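Tryparedoxin (Crithidia fasciculata, PDB 1O8X) probably acts as a thioredoxin-like oxidoreductase in the parasite's response to oxidative stress, exchanging electrons through a redox-active disulfide. Local coordinates at residues K13-D18 against A88-Q93; R44-Q49 against T130-P135; S108-I113 against R126-L131. The protein carries 1 engineered substitution. All coordinates share one frame; numbering follows the deposited sequence.

Contact 1 (K13-D18 against A88-Q93); sequences KLRRGD and AVPFAQ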
loop_
_atom_site.group_PDB
_atom_site.type_symbol
_atom_site.label_atom_id
_atom_site.label_comp_id
_atom_site.label_asym_id
_atom_site.label_seq_id
_atom_site.Cartn_x
_atom_site.Cartn_y
_atom_site.Cartn_z
ATOM N N LYS A 13 -14.487 1.323 -3.852
ATOM C CA LYS A 13 -13.668 2.232 -4.649
ATOM C C LYS A 13 -12.455 2.714 -3.879
ATOM O O LYS A 13 -12.519 2.913 -2.669
ATOM C CB LYS A 13 -14.482 3.440 -5.116
ATOM C CG LYS A 13 -15.643 3.098 -6.038
ATOM C CD LYS A 13 -15.874 4.186 -7.069
ATOM C CE LYS A 13 -16.999 3.805 -8.011
ATOM N NZ LYS A 13 -18.319 3.692 -7.309
ATOM N N LEU A 14 -11.360 2.908 -4.603
ATOM C CA LEU A 14 -10.137 3.470 -4.038
ATOM C C LEU A 14 -9.770 4.709 -4.822
ATOM O O LEU A 14 -10.119 4.827 -6.002
ATOM C CB LEU A 14 -8.983 2.466 -4.113
ATOM C CG LEU A 14 -9.158 1.146 -3.371
ATOM C CD1 LEU A 14 -8.024 0.209 -3.779
ATOM C CD2 LEU A 14 -9.156 1.387 -1.870
ATOM N N ARG A 15 -9.071 5.636 -4.175
ATOM C CA ARG A 15 -8.626 6.860 -4.839
ATOM C C ARG A 15 -7.485 6.569 -5.807
ATOM O O ARG A 15 -6.606 5.764 -5.496
ATOM C CB ARG A 15 -8.151 7.890 -3.811
ATOM C CG ARG A 15 -9.149 8.260 -2.707
ATOM C CD ARG A 15 -10.534 8.667 -3.200
ATOM N NE ARG A 15 -10.479 9.795 -4.132
ATOM C CZ ARG A 15 -11.548 10.457 -4.576
ATOM N NH1 ARG A 15 -12.768 10.111 -4.177
ATOM N NH2 ARG A 15 -11.399 11.468 -5.421
ATOM N N ARG A 16 -7.499 7.232 -6.964
ATOM C CA ARG A 16 -6.370 7.243 -7.895
ATOM C C ARG A 16 -6.302 8.634 -8.505
ATOM O O ARG A 16 -7.270 9.096 -9.124
ATOM C CB ARG A 16 -6.517 6.179 -8.996
ATOM C CG ARG A 16 -5.326 6.089 -9.968
ATOM C CD ARG A 16 -5.543 5.181 -11.179
ATOM N NE ARG A 16 -6.695 5.600 -11.981
ATOM C CZ ARG A 16 -7.126 4.979 -13.074
ATOM N NH1 ARG A 16 -6.507 3.896 -13.527
ATOM N NH2 ARG A 16 -8.192 5.439 -13.711
ATOM N N GLY A 17 -5.178 9.311 -8.306
ATOM C CA GLY A 17 -5.072 10.709 -8.709
ATOM C C GLY A 17 -6.192 11.503 -8.054
ATOM O O GLY A 17 -6.375 11.436 -6.845
ATOM N N ASP A 18 -6.969 12.240 -8.846
ATOM C CA ASP A 18 -8.102 12.967 -8.268
ATOM C C ASP A 18 -9.464 12.300 -8.509
ATOM O O ASP A 18 -10.510 12.915 -8.305
ATOM C CB ASP A 18 -8.082 14.450 -8.661
ATOM C CG ASP A 18 -7.135 15.253 -7.788
ATOM O OD1 ASP A 18 -7.546 15.698 -6.690
ATOM O OD2 ASP A 18 -5.945 15.453 -8.099
ATOM N N ALA A 88 -5.167 4.835 -3.063
ATOM C CA ALA A 88 -5.321 5.092 -1.637
ATOM C C ALA A 88 -6.688 4.701 -1.132
ATOM O O ALA A 88 -7.691 4.861 -1.835
ATOM C CB ALA A 88 -5.076 6.567 -1.323
ATOM N N VAL A 89 -6.729 4.201 0.097
ATOM C CA VAL A 89 -8.009 4.083 0.808
ATOM C C VAL A 89 -8.479 5.511 1.058
ATOM O O VAL A 89 -7.702 6.341 1.524
ATOM C CB VAL A 89 -7.864 3.331 2.156
ATOM C CG1 VAL A 89 -9.205 3.295 2.900
ATOM C CG2 VAL A 89 -7.336 1.915 1.931
ATOM N N PRO A 90 -9.734 5.825 0.730
ATOM C CA PRO A 90 -10.207 7.194 0.931
ATOM C C PRO A 90 -10.099 7.611 2.394
ATOM O O PRO A 90 -10.282 6.772 3.280
ATOM C CB PRO A 90 -11.673 7.134 0.477
ATOM C CG PRO A 90 -11.735 5.973 -0.467
ATOM C CD PRO A 90 -10.772 4.969 0.126
ATOM N N PHE A 91 -9.768 8.875 2.636
ATOM C CA PHE A 91 -9.629 9.410 3.985
ATOM C C PHE A 91 -10.865 9.150 4.865
ATOM O O PHE A 91 -10.729 8.921 6.068
ATOM C CB PHE A 91 -9.310 10.913 3.939
ATOM C CG PHE A 91 -9.028 11.509 5.289
ATOM C CD1 PHE A 91 -7.784 11.342 5.888
ATOM C CD2 PHE A 91 -10.016 12.216 5.978
ATOM C CE1 PHE A 91 -7.516 11.881 7.149
ATOM C CE2 PHE A 91 -9.759 12.755 7.240
ATOM C CZ PHE A 91 -8.513 12.595 7.824
ATOM N N ALA A 92 -12.052 9.174 4.256
ATOM C CA ALA A 92 -13.312 8.886 4.951
ATOM C C ALA A 92 -13.391 7.464 5.506
ATOM O O ALA A 92 -14.151 7.204 6.444
ATOM C CB ALA A 92 -14.500 9.163 4.032
ATOM N N GLN A 93 -12.599 6.553 4.934
ATOM C CA GLN A 93 -12.572 5.153 5.356
ATOM C C GLN A 93 -11.352 4.859 6.234
ATOM O O GLN A 93 -10.838 3.737 6.239
ATOM C CB GLN A 93 -12.623 4.223 4.137
ATOM C CG GLN A 93 -14.034 3.791 3.714
ATOM C CD GLN A 93 -14.839 4.899 3.050
ATOM O OE1 GLN A 93 -16.018 5.085 3.363
ATOM N NE2 GLN A 93 -14.215 5.626 2.129
#
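The backbone N of Arg15 donates to Ala88 O over 2.8 Å, the shortest polar bond between residues 13-18 and 88-93. Its N-H...O angle of 152° is fairly straight. The bond is returned from Ala88 N to Arg15 O at 3.0 Å, so the two residues form an antiparallel hydrogen-bonded pair. Their side chains share one face of the sheet, with Arg15 CB lying 4.2 Å from Ala88 CB, and that face is covered by helix 74-81: Phe81 touches both residues and Phe77 touches Ala88. Leu14 turns to the other face. Its CB passes 3.5 Å from Ala88 O, and its CD2 reaches the CG2 branch of Val89 at 4.2 Å. Both residues also touch Val66 of strand 63-69, so this side of the pair belongs to the hydrophobic interior. Beyond Val89 the chain leaves the pairing, and Pro90 rests against the aliphatic part of Arg15. Arg15 CG lies 3.9 Å from Pro90 CA, and Arg15 CD is 4.0 Å from Pro90 CG. The arginine bends at chi2 (-51°), which brings CD to the proline ring instead of extending it from the backbone. A second bend follows, and the guanidinium leads away from Pro90. The methylenes pack on the proline, while NH1 forms a salt bridge with Glu20 in the same hairpin. Backbone bonds between Leu14 and Val21, and between Val89 and Phe67, join the pair to strand 19-22 on one side and strand 63-69 on the other. The arrangement is that of a thioredoxin-fold sheet widened at one margin, where the N-terminal beta hairpin, strands 13-16 and 19-22, is added antiparallel beside the short strand 87-88.

Contact 2 (R44-Q49 against T130-P135); sequences RGFTPQ and TLVKDP
Phe46 and Val132 form the tight part of this contact: Val132 CG1 sits in the plane of the phenylalanine ring at its edge, 3.6 Å from Phe46 CD1. The same methyl lies 3.7 Å from Phe46 CE1, so it abuts one side of the ring's rim and does not lie over a face. Phe46 chi1 of 177° sets CG anti to the backbone N, and from there CD1 and CE1 meet the valine methyl. Leu131, buried like Phe46, adds its CD2 at 4.1 Å from Phe46 CE1, and the two side chains cross at about a right angle. That CD2 also packs 3.9 Å from Gln49 O. Leu131 continues inward to Leu50 and Phe53 of helix 41-57, which ties this part of the contact to the interior. The outer part is less enclosed, since Gln49 and Val132 are both partly exposed. Here the carboxamide of Gln49 lies against the valine, with Gln49 OE1 3.5 Å from Val132 CG1, a van der Waals contact between an oxygen and a methyl. The amide's orientation is fixed from within its own helix: Gln49 NE2 donates to Gly45 O at 2.9 Å, nearly straight at 170°. Gly45 O lies close to the amide plane of Gln49, whereas the nitrogen stands 51° above the plane of the Gly45 carbonyl. This side-chain bond falls where the helix is kinked at Pro48, and Gln49 N makes a weak bond to Phe46 O. The Gln49 to Gly45 bond thus stays inside helix 41-57, and the chemistry implies that the two segments meet through van der Waals contacts of Phe46, Leu131, Val132 and the Gln49 oxygens.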
loop_
_atom_site.group_PDB
_atom_site.type_symbol
_atom_site.label_atom_id
_atom_site.label_comp_id
_atom_site.label_asym_id
_atom_site.label_seq_id
_atom_site.Cartn_x
_atom_site.Cartn_y
_atom_site.Cartn_z
ATOM N N ARG A 44 10.138 9.665 4.377
ATOM C CA ARG A 44 10.637 10.610 3.377
ATOM C C ARG A 44 11.674 9.964 2.479
ATOM O O ARG A 44 11.616 10.141 1.267
ATOM C CB ARG A 44 11.186 11.890 4.016
ATOM C CG ARG A 44 10.097 12.813 4.527
ATOM C CD ARG A 44 10.623 14.028 5.279
ATOM N NE ARG A 44 9.513 14.879 5.704
ATOM C CZ ARG A 44 9.050 15.890 4.996
ATOM N NH1 ARG A 44 9.621 16.214 3.845
ATOM N NH2 ARG A 44 8.027 16.602 5.454
ATOM N N GLY A 45 12.600 9.205 3.063
ATOM C CA GLY A 45 13.636 8.545 2.286
ATOM C C GLY A 45 13.139 7.277 1.607
ATOM O O GLY A 45 13.630 6.906 0.528
ATOM N N PHE A 46 12.162 6.599 2.221
ATOM C CA PHE A 46 11.675 5.329 1.690
ATOM C C PHE A 46 10.739 5.509 0.494
ATOM O O PHE A 46 10.840 4.780 -0.503
ATOM C CB PHE A 46 10.978 4.479 2.765
ATOM C CG PHE A 46 10.422 3.206 2.219
ATOM C CD1 PHE A 46 11.285 2.207 1.809
ATOM C CD2 PHE A 46 9.051 3.027 2.050
ATOM C CE1 PHE A 46 10.781 1.021 1.258
ATOM C CE2 PHE A 46 8.549 1.839 1.510
ATOM C CZ PHE A 46 9.425 0.844 1.117
ATOM N N THR A 47 9.829 6.476 0.583
ATOM C CA THR A 47 8.813 6.640 -0.444
ATOM C C THR A 47 9.381 6.763 -1.867
ATOM O O THR A 47 8.870 6.101 -2.761
ATOM C CB THR A 47 7.818 7.758 -0.095
ATOM O OG1 THR A 47 7.201 7.457 1.156
ATOM C CG2 THR A 47 6.644 7.758 -1.084
ATOM N N PRO A 48 10.427 7.566 -2.111
ATOM C CA PRO A 48 11.002 7.631 -3.469
ATOM C C PRO A 48 11.557 6.295 -3.977
ATOM O O PRO A 48 11.488 6.027 -5.168
ATOM C CB PRO A 48 12.119 8.684 -3.335
ATOM C CG PRO A 48 11.755 9.454 -2.132
ATOM C CD PRO A 48 11.107 8.508 -1.202
ATOM N N GLN A 49 12.088 5.465 -3.081
ATOM C CA GLN A 49 12.569 4.139 -3.472
ATOM C C GLN A 49 11.391 3.239 -3.879
ATOM O O GLN A 49 11.482 2.472 -4.838
ATOM C CB GLN A 49 13.393 3.519 -2.350
ATOM C CG GLN A 49 14.674 4.312 -2.045
ATOM C CD GLN A 49 15.378 3.792 -0.817
ATOM O OE1 GLN A 49 16.112 2.806 -0.892
ATOM N NE2 GLN A 49 15.153 4.442 0.325
ATOM N N THR A 130 12.877 -5.288 2.739
ATOM C CA THR A 130 13.529 -6.054 1.676
ATOM C C THR A 130 13.665 -5.234 0.396
ATOM O O THR A 130 14.644 -5.398 -0.344
ATOM C CB THR A 130 12.781 -7.363 1.391
ATOM O OG1 THR A 130 11.427 -7.057 1.056
ATOM C CG2 THR A 130 12.708 -8.252 2.648
ATOM N N LEU A 131 12.715 -4.343 0.135
ATOM C CA LEU A 131 12.760 -3.570 -1.102
ATOM C C LEU A 131 14.023 -2.719 -1.200
ATOM O O LEU A 131 14.620 -2.620 -2.274
ATOM C CB LEU A 131 11.496 -2.734 -1.244
ATOM C CG LEU A 131 11.302 -1.897 -2.508
ATOM C CD1 LEU A 131 9.814 -1.785 -2.819
ATOM C CD2 LEU A 131 11.893 -0.529 -2.377
ATOM N N VAL A 132 14.421 -2.091 -0.094
ATOM C CA VAL A 132 15.571 -1.186 -0.157
ATOM C C VAL A 132 16.867 -1.934 -0.464
ATOM O O VAL A 132 17.821 -1.335 -0.954
ATOM C CB VAL A 132 15.693 -0.265 1.074
ATOM C CG1 VAL A 132 14.449 0.578 1.254
ATOM C CG2 VAL A 132 15.979 -1.064 2.307
ATOM N N LYS A 133 16.882 -3.234 -0.216
ATOM C CA LYS A 133 18.059 -4.053 -0.497
ATOM C C LYS A 133 17.978 -4.789 -1.824
ATOM O O LYS A 133 18.961 -5.411 -2.250
ATOM C CB LYS A 133 18.232 -5.055 0.616
ATOM C CG LYS A 133 18.574 -4.366 1.910
ATOM C CD LYS A 133 18.972 -5.352 2.972
ATOM C CE LYS A 133 20.314 -5.999 2.680
ATOM N NZ LYS A 133 21.457 -5.095 2.982
ATOM N N ASP A 134 16.822 -4.711 -2.477
ATOM C CA ASP A 134 16.611 -5.438 -3.716
ATOM C C ASP A 134 15.904 -4.544 -4.717
ATOM O O ASP A 134 14.780 -4.842 -5.109
ATOM C CB ASP A 134 15.843 -6.728 -3.396
ATOM C CG ASP A 134 15.608 -7.616 -4.606
ATOM O OD1 ASP A 134 16.391 -7.593 -5.594
ATOM O OD2 ASP A 134 14.630 -8.404 -4.593
ATOM N N PRO A 135 16.542 -3.448 -5.158
ATOM C CA PRO A 135 15.869 -2.505 -6.064
ATOM C C PRO A 135 15.469 -3.104 -7.406
ATOM O O PRO A 135 14.568 -2.557 -8.032
ATOM C CB PRO A 135 16.900 -1.389 -6.265
ATOM C CG PRO A 135 18.206 -2.018 -5.953
ATOM C CD PRO A 135 17.922 -3.012 -4.854
#

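Contact 3 (S108-I113 against R126-L131); sequences SIPTLI and RARATL
The cis-proline loop of the thioredoxin fold, with the strand it leads into, meets a short helix here, and Pro110 and Arg128 touch at the loop end of the contact. Pro110, preceded by a cis peptide bond, places its CG over one face of the Arg128 guanidinium, 3.8 Å from Arg128 NE. Arg128 CG passes 3.4 Å from Pro110 O, and the bend at chi2 (-92°) keeps CD near that oxygen too. Water 1 joins the same pair by a second path: it donates to Pro110 O at 2.7 Å and accepts from Arg128 NE at 2.9 Å, lying in the guanidinium plane at its edge. NE gives its N-H to the water in that plane, while Pro110 CG covers a face. Water 2 accepts from two backbone groups, Leu112 N at 2.9 Å and Arg128 N at 3.1 Å, so it satisfies an amide of the strand and one from the first turn of the helix. The direct backbone link is poorer: Ala127 N to Leu112 O is a weak bond, 3.4 Å long with an N-H...O angle of 132°. Underneath these polar bridges the contact is apolar. Leu112 CD2 lies 3.8 Å from Ala127 CB and also approaches Leu131 CD1. Strand 111-113 and helix 127-131 cross at 99°; most contacts go to Ala127 and Arg128 of the first turn, with Leu131 a turn further on. Pro110 touches Pro42 and Ile109 touches Cys40, whose disulfide partner position is the engineered Ala43, so that disulfide is absent here. Strand 111-116 lies between strands 30-36 and 122-124, and Leu112 also packs on Phe32 and Tyr34 of strand 30-36 and on Leu50 of helix 41-57.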
loop_
_atom_site.group_PDB
_atom_site.type_symbol
_atom_site.label_atom_id
_atom_site.label_comp_id
_atom_site.label_asym_id
_atom_site.label_seq_id
_atom_site.Cartn_x
_atom_site.Cartn_y
_atom_site.Cartn_z
ATOM N N SER A 108 4.855 0.540 13.606
ATOM C CA SER A 108 5.606 1.680 13.113
ATOM C C SER A 108 5.415 1.791 11.617
ATOM O O SER A 108 4.995 0.838 10.930
ATOM C CB SER A 108 7.091 1.574 13.436
ATOM O OG SER A 108 7.652 0.481 12.751
ATOM N N ILE A 109 5.673 2.986 11.127
ATOM C CA ILE A 109 5.616 3.262 9.703
ATOM C C ILE A 109 6.973 3.852 9.284
ATOM O O ILE A 109 7.688 4.446 10.102
ATOM C CB ILE A 109 4.410 4.168 9.367
ATOM C CG1 ILE A 109 4.328 5.382 10.298
ATOM C CG2 ILE A 109 3.118 3.328 9.436
ATOM C CD1 ILE A 109 3.425 6.461 9.762
ATOM N N PRO A 110 7.363 3.711 8.024
ATOM C CA PRO A 110 6.582 3.060 6.958
ATOM C C PRO A 110 6.578 1.538 7.062
ATOM O O PRO A 110 7.546 0.937 7.545
ATOM C CB PRO A 110 7.328 3.490 5.685
ATOM C CG PRO A 110 8.762 3.694 6.135
ATOM C CD PRO A 110 8.660 4.237 7.540
ATOM N N THR A 111 5.491 0.914 6.588
ATOM C CA THR A 111 5.376 -0.552 6.547
ATOM C C THR A 111 4.703 -0.900 5.233
ATOM O O THR A 111 3.821 -0.171 4.790
ATOM C CB THR A 111 4.568 -1.054 7.748
ATOM O OG1 THR A 111 5.378 -0.946 8.922
ATOM C CG2 THR A 111 4.263 -2.539 7.648
ATOM N N LEU A 112 5.114 -2.010 4.629
ATOM C CA LEU A 112 4.555 -2.414 3.344
ATOM C C LEU A 112 4.221 -3.898 3.407
ATOM O O LEU A 112 5.137 -4.707 3.586
ATOM C CB LEU A 112 5.602 -2.109 2.269
ATOM C CG LEU A 112 5.275 -2.151 0.787
ATOM C CD1 LEU A 112 4.222 -1.162 0.441
ATOM C CD2 LEU A 112 6.529 -1.867 -0.001
ATOM N N ILE A 113 2.938 -4.232 3.246
ATOM C CA ILE A 113 2.452 -5.603 3.364
ATOM C C ILE A 113 1.782 -6.024 2.079
ATOM O O ILE A 113 0.854 -5.364 1.612
ATOM C CB ILE A 113 1.496 -5.696 4.552
ATOM C CG1 ILE A 113 2.317 -5.307 5.793
ATOM C CG2 ILE A 113 0.818 -7.084 4.655
ATOM C CD1 ILE A 113 1.748 -5.606 7.088
ATOM N N ARG A 126 7.267 -7.843 5.068
ATOM C CA ARG A 126 8.573 -7.218 5.311
ATOM C C ARG A 126 9.108 -6.436 4.121
ATOM O O ARG A 126 10.297 -6.095 4.081
ATOM C CB ARG A 126 9.585 -8.284 5.711
ATOM C CG ARG A 126 9.240 -9.052 6.972
ATOM C CD ARG A 126 9.396 -10.583 6.813
ATOM N NE ARG A 126 10.612 -10.894 6.076
ATOM C CZ ARG A 126 10.698 -11.401 4.843
ATOM N NH1 ARG A 126 11.901 -11.536 4.313
ATOM N NH2 ARG A 126 9.621 -11.786 4.137
ATOM N N ALA A 127 8.229 -6.113 3.165
ATOM C CA ALA A 127 8.663 -5.492 1.927
ATOM C C ALA A 127 9.323 -4.117 2.113
ATOM O O ALA A 127 10.183 -3.737 1.314
ATOM C CB ALA A 127 7.519 -5.420 0.951
ATOM N N ARG A 128 8.979 -3.376 3.177
ATOM C CA ARG A 128 9.651 -2.099 3.423
ATOM C C ARG A 128 11.141 -2.314 3.691
ATOM O O ARG A 128 11.956 -1.462 3.345
ATOM C CB ARG A 128 8.970 -1.370 4.580
ATOM C CG ARG A 128 9.634 -0.084 5.046
ATOM C CD ARG A 128 10.619 -0.346 6.181
ATOM N NE ARG A 128 11.210 0.861 6.713
ATOM C CZ ARG A 128 12.154 1.552 6.106
ATOM N NH1 ARG A 128 12.630 1.164 4.927
ATOM N NH2 ARG A 128 12.625 2.655 6.678
ATOM N N ALA A 129 11.489 -3.428 4.345
ATOM C CA ALA A 129 12.884 -3.760 4.631
ATOM C C ALA A 129 13.578 -4.402 3.443
ATOM O O ALA A 129 14.744 -4.127 3.165
ATOM C CB ALA A 129 12.956 -4.688 5.852
ATOM N N THR A 130 12.877 -5.288 2.739
ATOM C CA THR A 130 13.529 -6.054 1.676
ATOM C C THR A 130 13.665 -5.234 0.396
ATOM O O THR A 130 14.644 -5.398 -0.344
ATOM C CB THR A 130 12.781 -7.363 1.391
ATOM O OG1 THR A 130 11.427 -7.057 1.056
ATOM C CG2 THR A 130 12.708 -8.252 2.648
ATOM N N LEU A 131 12.715 -4.343 0.135
ATOM C CA LEU A 131 12.760 -3.570 -1.102
ATOM C C LEU A 131 14.023 -2.719 -1.200
ATOM O O LEU A 131 14.620 -2.620 -2.274
ATOM C CB LEU A 131 11.496 -2.734 -1.244
ATOM C CG LEU A 131 11.302 -1.897 -2.508
ATOM C CD1 LEU A 131 9.814 -1.785 -2.819
ATOM C CD2 LEU A 131 11.893 -0.529 -2.377
HETATM O O HOH W 1 9.714 1.361 9.142
HETATM O O HOH W 2 7.103 -3.915 5.537
#

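Contacts 2 and 3 are neighbours, with centres about 9 Å apart; Phe46 of contact 2 also packs on Pro110 and Leu112 of contact 3. Both use helix 127-131, whose first turn meets strand 111-116 and whose Leu131 meets helix 41-57. Contact 1 lies on the opposite side of the chain's centre, although it reaches the same sheet as contact 3. Each has a buried part (Leu14, Ala88, Val89; Phe46, Leu131; Pro110, Leu112, Ala127) and a more exposed one (Lys13, Arg15; Gln49, Val132; Arg126, Arg128). Contact 1 rests on a direct backbone bridge one strand in from the sheet edge, contact 3 on apolar packing, water bridges and one weak backbone bond, contact 2 on van der Waals contacts.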